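Local structure of putative amidohydrolase (Unidentified, 3MKV) at residues I71-L75 / Y290-P294; A171-V177 / Y212-E216; A282-E286 / L328-L334. The protein probably acts as a zinc-dependent prolidase of the amidohydrolase superfamily, hydrolysing dipeptides that end in proline. All coordinates share one frame; numbering follows the deposited sequence.

Interaction 1 (I71-L75 / Y290-P294); sequences IEFNL and YGLPP
F73 packs against Y290 and L292 where two irregular loops meet, one following strand 65-66 and the other joining helix 277-286 to helix 294-297. The contact is mainly apolar and is helped by one shared water. F73 meets the Y290 methylene obliquely through CD1 and CE1, CD1 lying 3.6 Å from Y290 CB. Because CG of Y290 stands anti to its carbonyl carbon (chi1 -70°), the phenol ring is carried away from this junction, and the methylene does most of the touching. L292 comes in differently: its CD1 methyl sits near the plane of the F73 ring, at the edge, and 3.8 Å from F73 CB, the two side chains crossing at about a right angle. The same methyl lies 3.3 Å from F73 O. With CG anti to the backbone N (chi1 -172°), the L292 branch is brought to F73, where this one methyl touches CB, ring edge and carbonyl oxygen. G291 adopts backbone angles at which a CB would press on the preceding carbonyl oxygen, so glycine fits the turn. Beyond it, the CG corner of P293 meets the N74 amide, 4.1 Å from N74 OD1. That oxygen is already engaged, capping R77 N at the start of helix 75-78. Polar backbone is joined by the water, which donates to Y290 O at 2.9 Å and makes weak bonds with N74 N and G291 O. Both loops open into helices, N74 and P293 occupying the N-cap positions, an arrangement in keeping with the loops around the metal centre of a TIM-barrel amidohydrolase.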
loop_
_atom_site.group_PDB
_atom_site.type_symbol
_atom_site.label_atom_id
_atom_site.label_comp_id
_atom_site.label_asym_id
_atom_site.label_seq_id
_atom_site.Cartn_x
_atom_site.Cartn_y
_atom_site.Cartn_z
ATOM N N ILE A 71 8.404 -4.832 -32.738
ATOM C CA ILE A 71 7.968 -4.077 -33.910
ATOM C C ILE A 71 8.907 -2.925 -34.247
ATOM O O ILE A 71 8.759 -2.287 -35.295
ATOM C CB ILE A 71 6.531 -3.523 -33.739
ATOM C CG1 ILE A 71 6.455 -2.558 -32.551
ATOM C CG2 ILE A 71 5.522 -4.650 -33.568
ATOM C CD1 ILE A 71 5.142 -1.771 -32.500
ATOM N N GLU A 72 9.862 -2.651 -33.360
ATOM C CA GLU A 72 10.961 -1.746 -33.690
ATOM C C GLU A 72 12.253 -2.076 -32.954
ATOM O O GLU A 72 12.263 -2.919 -32.057
ATOM C CB GLU A 72 10.584 -0.265 -33.518
ATOM C CG GLU A 72 9.310 0.024 -32.739
ATOM C CD GLU A 72 9.110 1.520 -32.504
ATOM O OE1 GLU A 72 7.987 2.035 -32.732
ATOM O OE2 GLU A 72 10.092 2.186 -32.099
ATOM N N PHE A 73 13.341 -1.413 -33.351
ATOM C CA PHE A 73 14.665 -1.615 -32.749
ATOM C C PHE A 73 14.776 -1.164 -31.279
ATOM O O PHE A 73 15.604 -1.680 -30.532
ATOM C CB PHE A 73 15.749 -0.913 -33.581
ATOM C CG PHE A 73 16.129 -1.650 -34.846
ATOM C CD1 PHE A 73 15.548 -1.321 -36.065
ATOM C CD2 PHE A 73 17.079 -2.669 -34.817
ATOM C CE1 PHE A 73 15.900 -1.999 -37.228
ATOM C CE2 PHE A 73 17.436 -3.350 -35.981
ATOM C CZ PHE A 73 16.847 -3.010 -37.182
ATOM N N ASN A 74 13.959 -0.198 -30.871
ATOM C CA ASN A 74 13.991 0.292 -29.496
ATOM C C ASN A 74 12.936 -0.401 -28.617
ATOM O O ASN A 74 11.768 0.006 -28.562
ATOM C CB ASN A 74 13.825 1.818 -29.470
ATOM C CG ASN A 74 13.924 2.401 -28.066
ATOM O OD1 ASN A 74 14.068 1.674 -27.079
ATOM N ND2 ASN A 74 13.837 3.725 -27.973
ATOM N N LEU A 75 13.369 -1.444 -27.919
ATOM C CA LEU A 75 12.466 -2.319 -27.195
ATOM C C LEU A 75 11.862 -1.657 -25.958
ATOM O O LEU A 75 10.668 -1.799 -25.695
ATOM C CB LEU A 75 13.189 -3.617 -26.837
ATOM C CG LEU A 75 13.700 -4.360 -28.081
ATOM C CD1 LEU A 75 14.401 -5.658 -27.708
ATOM C CD2 LEU A 75 12.554 -4.631 -29.041
ATOM N N TYR A 290 17.391 3.142 -38.109
ATOM C CA TYR A 290 15.997 2.915 -37.742
ATOM C C TYR A 290 15.745 3.093 -36.249
ATOM O O TYR A 290 14.676 2.742 -35.749
ATOM C CB TYR A 290 15.516 1.548 -38.231
ATOM C CG TYR A 290 15.362 1.473 -39.737
ATOM C CD1 TYR A 290 14.404 2.238 -40.396
ATOM C CD2 TYR A 290 16.174 0.642 -40.498
ATOM C CE1 TYR A 290 14.259 2.173 -41.773
ATOM C CE2 TYR A 290 16.038 0.571 -41.873
ATOM C CZ TYR A 290 15.080 1.338 -42.505
ATOM O OH TYR A 290 14.947 1.266 -43.871
ATOM N N GLY A 291 16.734 3.637 -35.546
ATOM C CA GLY A 291 16.528 4.119 -34.184
ATOM C C GLY A 291 16.935 3.189 -33.058
ATOM O O GLY A 291 16.273 3.138 -32.015
ATOM N N LEU A 292 18.023 2.453 -33.254
ATOM C CA LEU A 292 18.565 1.635 -32.175
ATOM C C LEU A 292 19.419 2.538 -31.288
ATOM O O LEU A 292 20.264 3.284 -31.787
ATOM C CB LEU A 292 19.386 0.458 -32.723
ATOM C CG LEU A 292 19.885 -0.620 -31.749
ATOM C CD1 LEU A 292 18.775 -1.564 -31.314
ATOM C CD2 LEU A 292 21.025 -1.409 -32.370
ATOM N N PRO A 293 19.167 2.501 -29.969
ATOM C CA PRO A 293 19.917 3.290 -28.990
ATOM C C PRO A 293 21.430 3.081 -29.096
ATOM O O PRO A 293 21.885 1.959 -29.338
ATOM C CB PRO A 293 19.387 2.772 -27.650
ATOM C CG PRO A 293 18.001 2.296 -27.961
ATOM C CD PRO A 293 18.103 1.699 -29.334
ATOM N N PRO A 294 22.205 4.168 -28.920
ATOM C CA PRO A 294 23.665 4.175 -29.044
ATOM C C PRO A 294 24.384 3.325 -27.992
ATOM O O PRO A 294 25.508 2.879 -28.228
ATOM C CB PRO A 294 24.025 5.657 -28.874
ATOM C CG PRO A 294 22.892 6.231 -28.094
ATOM C CD PRO A 294 21.678 5.504 -28.585
HETATM O O HOH W 1 13.529 1.882 -33.239
#

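Interaction 2 (A171-V177 / Y212-E216); sequences ADGVDEV and YSEDE
E216 reaches across from the start of helix 214-225 to the turn that begins helix 174-187, and its side chain carries most of the polar contact. Its CB faces V177 CG2 at 4.3 Å. CG, anti to the carbonyl carbon (chi1 -73°), passes beside G173, and the extended chain then sets the carboxylate between G173 N and S213. OE1 accepts from G173 N at 2.8 Å in a nearly straight bond (170°), met on the anti side and somewhat out of the carboxylate plane. OE2 turns back to its own segment and takes two donors: S213 N at 2.7 Å, nearly along the C-O axis, and S213 OG, 2.6 Å from E216 OE2. As S213 OG in turn accepts from E216 N, the pair forms a capping box, for which a short serine and a longer glutamate are well matched. G173, the N-cap residue, has backbone angles that call for glycine. Alongside, the phenol of Y212 lies with A171 O in the plane of its ring, at the edge, Y212 OH and A171 O being 2.9 Å apart. Methyls of V174 and V177 fit against D215 and E216 at the start of helix 214-225; V177 CG1 also lies oblique to the Y212 ring, 3.9 Å from Y212 CE2. R182 of the second subunit forms salt bridges with both E216 OE1 and D172 OD1, while D172 OD2 bonds T139. With three backbone or hydroxyl donors and an arginine around it, the E216 carboxylate is probably held as the anion, tying two helix starts to the subunit interface.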
loop_
_atom_site.group_PDB
_atom_site.type_symbol
_atom_site.label_atom_id
_atom_site.label_comp_id
_atom_site.label_asym_id
_atom_site.label_seq_id
_atom_site.Cartn_x
_atom_site.Cartn_y
_atom_site.Cartn_z
ATOM N N ALA A 171 12.404 -10.025 -12.255
ATOM C CA ALA A 171 12.125 -10.905 -11.133
ATOM C C ALA A 171 13.451 -11.324 -10.485
ATOM O O ALA A 171 14.399 -11.699 -11.183
ATOM C CB ALA A 171 11.326 -12.139 -11.603
ATOM N N ASP A 172 13.516 -11.250 -9.157
ATOM C CA ASP A 172 14.737 -11.586 -8.430
ATOM C C ASP A 172 14.401 -12.459 -7.248
ATOM O O ASP A 172 13.429 -12.217 -6.529
ATOM C CB ASP A 172 15.439 -10.326 -7.928
ATOM C CG ASP A 172 15.787 -9.364 -9.046
ATOM O OD1 ASP A 172 16.840 -9.538 -9.705
ATOM O OD2 ASP A 172 15.009 -8.417 -9.253
ATOM N N GLY A 173 15.215 -13.483 -7.048
ATOM C CA GLY A 173 15.061 -14.335 -5.901
ATOM C C GLY A 173 14.185 -15.507 -6.236
ATOM O O GLY A 173 13.252 -15.383 -7.022
ATOM N N VAL A 174 14.495 -16.638 -5.611
ATOM C CA VAL A 174 13.827 -17.905 -5.876
ATOM C C VAL A 174 12.314 -17.791 -5.812
ATOM O O VAL A 174 11.604 -18.363 -6.642
ATOM C CB VAL A 174 14.325 -18.995 -4.914
ATOM C CG1 VAL A 174 13.575 -20.254 -5.118
ATOM C CG2 VAL A 174 15.808 -19.238 -5.145
ATOM N N ASP A 175 11.815 -17.046 -4.833
ATOM C CA ASP A 175 10.371 -16.918 -4.676
ATOM C C ASP A 175 9.779 -16.135 -5.835
ATOM O O ASP A 175 8.782 -16.549 -6.413
ATOM C CB ASP A 175 9.997 -16.282 -3.327
ATOM C CG ASP A 175 10.076 -17.271 -2.174
ATOM O OD1 ASP A 175 9.916 -16.840 -1.011
ATOM O OD2 ASP A 175 10.302 -18.478 -2.428
ATOM N N GLU A 176 10.394 -15.010 -6.179
ATOM C CA GLU A 176 9.915 -14.196 -7.287
ATOM C C GLU A 176 9.956 -14.947 -8.610
ATOM O O GLU A 176 9.048 -14.815 -9.426
ATOM C CB GLU A 176 10.705 -12.901 -7.404
ATOM C CG GLU A 176 10.262 -11.813 -6.450
ATOM C CD GLU A 176 10.738 -10.431 -6.864
ATOM O OE1 GLU A 176 10.827 -9.552 -5.978
ATOM O OE2 GLU A 176 11.016 -10.212 -8.070
ATOM N N VAL A 177 10.993 -15.748 -8.829
ATOM C CA VAL A 177 11.136 -16.437 -10.115
ATOM C C VAL A 177 10.271 -17.686 -10.198
ATOM O O VAL A 177 9.894 -18.118 -11.284
ATOM C CB VAL A 177 12.621 -16.757 -10.466
ATOM C CG1 VAL A 177 13.444 -15.499 -10.410
ATOM C CG2 VAL A 177 13.197 -17.819 -9.517
ATOM N N TYR A 212 21.291 -14.042 -13.385
ATOM C CA TYR A 212 20.743 -14.914 -12.346
ATOM C C TYR A 212 21.802 -15.717 -11.606
ATOM O O TYR A 212 22.868 -16.017 -12.141
ATOM C CB TYR A 212 19.675 -15.871 -12.921
ATOM C CG TYR A 212 18.314 -15.223 -13.097
ATOM C CD1 TYR A 212 17.634 -15.279 -14.316
ATOM C CD2 TYR A 212 17.728 -14.532 -12.055
ATOM C CE1 TYR A 212 16.404 -14.682 -14.479
ATOM C CE2 TYR A 212 16.494 -13.928 -12.205
ATOM C CZ TYR A 212 15.834 -13.997 -13.413
ATOM O OH TYR A 212 14.603 -13.377 -13.531
ATOM N N SER A 213 21.488 -16.058 -10.365
ATOM C CA SER A 213 22.255 -17.024 -9.598
ATOM C C SER A 213 21.847 -18.429 -10.025
ATOM O O SER A 213 20.792 -18.614 -10.627
ATOM C CB SER A 213 21.942 -16.858 -8.110
ATOM O OG SER A 213 20.595 -17.215 -7.827
ATOM N N GLU A 214 22.669 -19.414 -9.681
ATOM C CA GLU A 214 22.372 -20.814 -9.966
ATOM C C GLU A 214 21.154 -21.349 -9.203
ATOM O O GLU A 214 20.473 -22.272 -9.657
ATOM C CB GLU A 214 23.600 -21.659 -9.661
ATOM C CG GLU A 214 24.814 -21.236 -10.487
ATOM C CD GLU A 214 25.946 -22.228 -10.401
ATOM O OE1 GLU A 214 27.080 -21.863 -10.776
ATOM O OE2 GLU A 214 25.702 -23.370 -9.946
ATOM N N ASP A 215 20.896 -20.766 -8.037
ATOM C CA ASP A 215 19.703 -21.072 -7.267
ATOM C C ASP A 215 18.432 -20.651 -7.998
ATOM O O ASP A 215 17.425 -21.365 -7.968
ATOM C CB ASP A 215 19.757 -20.355 -5.918
ATOM C CG ASP A 215 20.636 -21.070 -4.903
ATOM O OD1 ASP A 215 20.564 -22.315 -4.809
ATOM O OD2 ASP A 215 21.388 -20.374 -4.187
ATOM N N GLU A 216 18.466 -19.474 -8.618
ATOM C CA GLU A 216 17.318 -19.004 -9.405
ATOM C C GLU A 216 17.122 -19.868 -10.649
ATOM O O GLU A 216 16.037 -20.389 -10.868
ATOM C CB GLU A 216 17.448 -17.517 -9.776
ATOM C CG GLU A 216 17.235 -16.543 -8.611
ATOM C CD GLU A 216 18.011 -15.247 -8.785
ATOM O OE1 GLU A 216 17.415 -14.148 -8.657
ATOM O OE2 GLU A 216 19.226 -15.328 -9.059
#

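Interaction 3 (A282-E286 / L328-L334); sequences ALASE and LGEAQRL
Residues 282-286, toward the end of a helix, lie beside a short 3-10 segment, residues 331-334, the backbones coming nearest at A282 and A331, whose CA atoms are 6.5 Å apart. Small side chains permit this approach: A282 CB meets A331 CB at 4.0 Å and, at the same distance, the CD1 methyl of L334. Leucine suits the latter position because its longer chain spans the wider gap farther along the 3-10 turn; with CG anti to the carbonyl carbon (chi1 -67°), it turns a methyl onto the alanine. A second apolar touch, looser, joins L283 CD2 to L328 CD1 at 4.3 Å. Within the amidohydrolase TIM barrel, 328-334 follows the metal ligand D326 closely, so this part of the helix packs against a loop leading away from the zinc site; the side chain of L328 is about 6 Å from a zinc ion, and that of L283 about 5 Å from a bound sulfate, probably from the crystallisation liquor. The polar part of the contact belongs to E286. Its CG occupies the position between backbone N and carbonyl carbon (chi1 70°), and the extended chain carries the carboxylate over A331, with OE2 3.7 Å from A331 CB. OE1 forms a salt bridge to R333 NH1 at 3.3 Å, the carboxylate and guanidinium planes standing 84° apart, so that the two groups do not pair flat in a two-pronged fashion. NH1 alone faces the carboxylate, nearer OE1 than OE2. R333 has bends at chi2 and chi3 that carry NH1 across to E286. On the other side of the loop, Q332 points away from the helix and its NE2 bonds H67 O and A70 O, tying the segment to the backbone of metal ligand H67 and of A70.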
loop_
_atom_site.group_PDB
_atom_site.type_symbol
_atom_site.label_atom_id
_atom_site.label_comp_id
_atom_site.label_asym_id
_atom_site.label_seq_id
_atom_site.Cartn_x
_atom_site.Cartn_y
_atom_site.Cartn_z
ATOM N N ALA A 282 22.478 -7.292 -39.125
ATOM C CA ALA A 282 21.493 -6.237 -39.346
ATOM C C ALA A 282 21.631 -5.094 -38.349
ATOM O O ALA A 282 21.458 -3.929 -38.707
ATOM C CB ALA A 282 20.084 -6.806 -39.296
ATOM N N LEU A 283 21.921 -5.422 -37.096
ATOM C CA LEU A 283 22.111 -4.393 -36.085
ATOM C C LEU A 283 23.247 -3.460 -36.496
ATOM O O LEU A 283 23.177 -2.245 -36.294
ATOM C CB LEU A 283 22.397 -5.020 -34.719
ATOM C CG LEU A 283 21.216 -5.705 -34.023
ATOM C CD1 LEU A 283 21.671 -6.483 -32.800
ATOM C CD2 LEU A 283 20.140 -4.684 -33.655
ATOM N N ALA A 284 24.289 -4.038 -37.084
ATOM C CA ALA A 284 25.430 -3.262 -37.555
ATOM C C ALA A 284 25.081 -2.419 -38.785
ATOM O O ALA A 284 25.457 -1.254 -38.865
ATOM C CB ALA A 284 26.609 -4.181 -37.850
ATOM N N SER A 285 24.347 -3.009 -39.728
ATOM C CA SER A 285 24.056 -2.373 -41.020
ATOM C C SER A 285 23.054 -1.221 -40.962
ATOM O O SER A 285 23.265 -0.173 -41.570
ATOM C CB SER A 285 23.543 -3.414 -42.025
ATOM O OG SER A 285 24.382 -4.555 -42.065
ATOM N N GLU A 286 21.953 -1.422 -40.249
ATOM C CA GLU A 286 20.837 -0.492 -40.320
ATOM C C GLU A 286 20.227 -0.214 -38.954
ATOM O O GLU A 286 19.174 0.416 -38.860
ATOM C CB GLU A 286 19.762 -1.038 -41.266
ATOM C CG GLU A 286 19.021 -2.259 -40.724
ATOM C CD GLU A 286 18.197 -2.971 -41.789
ATOM O OE1 GLU A 286 18.743 -3.236 -42.882
ATOM O OE2 GLU A 286 17.009 -3.272 -41.532
ATOM N N LEU A 328 14.650 -7.654 -35.326
ATOM C CA LEU A 328 13.832 -6.588 -34.739
ATOM C C LEU A 328 13.313 -5.614 -35.788
ATOM O O LEU A 328 13.942 -5.406 -36.817
ATOM C CB LEU A 328 14.639 -5.798 -33.699
ATOM C CG LEU A 328 15.492 -6.585 -32.695
ATOM C CD1 LEU A 328 16.380 -5.655 -31.897
ATOM C CD2 LEU A 328 14.630 -7.438 -31.761
ATOM N N GLY A 329 12.166 -5.006 -35.511
ATOM C CA GLY A 329 11.640 -3.925 -36.344
ATOM C C GLY A 329 11.615 -4.203 -37.834
ATOM O O GLY A 329 11.033 -5.189 -38.288
ATOM N N GLU A 330 12.241 -3.307 -38.571
ATOM C CA GLU A 330 12.337 -3.333 -40.012
ATOM C C GLU A 330 13.096 -4.537 -40.516
ATOM O O GLU A 330 12.822 -5.047 -41.584
ATOM C CB GLU A 330 13.012 -2.058 -40.496
ATOM C CG GLU A 330 12.174 -0.803 -40.359
ATOM C CD GLU A 330 12.242 -0.140 -38.981
ATOM O OE1 GLU A 330 12.786 -0.724 -38.023
ATOM O OE2 GLU A 330 11.736 0.990 -38.865
ATOM N N ALA A 331 14.092 -4.937 -39.747
ATOM C CA ALA A 331 15.021 -6.012 -40.100
ATOM C C ALA A 331 14.369 -7.387 -40.119
ATOM O O ALA A 331 14.893 -8.325 -40.731
ATOM C CB ALA A 331 16.181 -6.019 -39.149
ATOM N N GLN A 332 13.244 -7.517 -39.424
ATOM C CA GLN A 332 12.491 -8.757 -39.451
ATOM C C GLN A 332 12.354 -9.281 -40.873
ATOM O O GLN A 332 12.167 -10.476 -41.084
ATOM C CB GLN A 332 11.103 -8.567 -38.838
ATOM C CG GLN A 332 11.131 -8.239 -37.358
ATOM C CD GLN A 332 10.229 -9.146 -36.535
ATOM O OE1 GLN A 332 9.912 -10.260 -36.948
ATOM N NE2 GLN A 332 9.829 -8.677 -35.355
ATOM N N ARG A 333 12.440 -8.393 -41.856
ATOM C CA ARG A 333 12.248 -8.821 -43.242
ATOM C C ARG A 333 13.370 -9.748 -43.734
ATOM O O ARG A 333 13.222 -10.423 -44.763
ATOM C CB ARG A 333 12.150 -7.614 -44.163
ATOM C CG ARG A 333 13.396 -7.401 -44.993
ATOM C CD ARG A 333 14.301 -6.344 -44.412
ATOM N NE ARG A 333 14.077 -5.054 -45.054
ATOM C CZ ARG A 333 15.015 -4.123 -45.212
ATOM N NH1 ARG A 333 16.255 -4.337 -44.786
ATOM N NH2 ARG A 333 14.710 -2.976 -45.810
ATOM N N LEU A 334 14.473 -9.784 -42.978
ATOM C CA LEU A 334 15.706 -10.465 -43.378
ATOM C C LEU A 334 15.791 -11.910 -42.907
ATOM O O LEU A 334 16.761 -12.609 -43.187
ATOM C CB LEU A 334 16.936 -9.691 -42.871
ATOM C CG LEU A 334 17.179 -8.318 -43.506
ATOM C CD1 LEU A 334 18.098 -7.468 -42.647
ATOM C CD2 LEU A 334 17.747 -8.463 -44.924
#

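How the interactions relate
Interactions 1 and 3 are neighbours, their centres 10 Å apart, and they touch directly: F73 CZ lies 3.7 Å from A331 CB, and L292 CD2 lies 3.6 Å from L283 CD2. E330 also reaches across, its OE2 3.3 Å from Y290 CD1. Along the chain these two contacts interlock, their segments alternating. Interaction 3 is the nearer to the metals, with the L328 side chain about 6 Å from a zinc ion, against about 12 Å for that of F73. Interaction 2 stands apart, its centre 29 Å from that of interaction 1 and 33 Å from that of interaction 3, and faces other subunits instead, though the Y212 side chain is about 13 Å from a zinc ion.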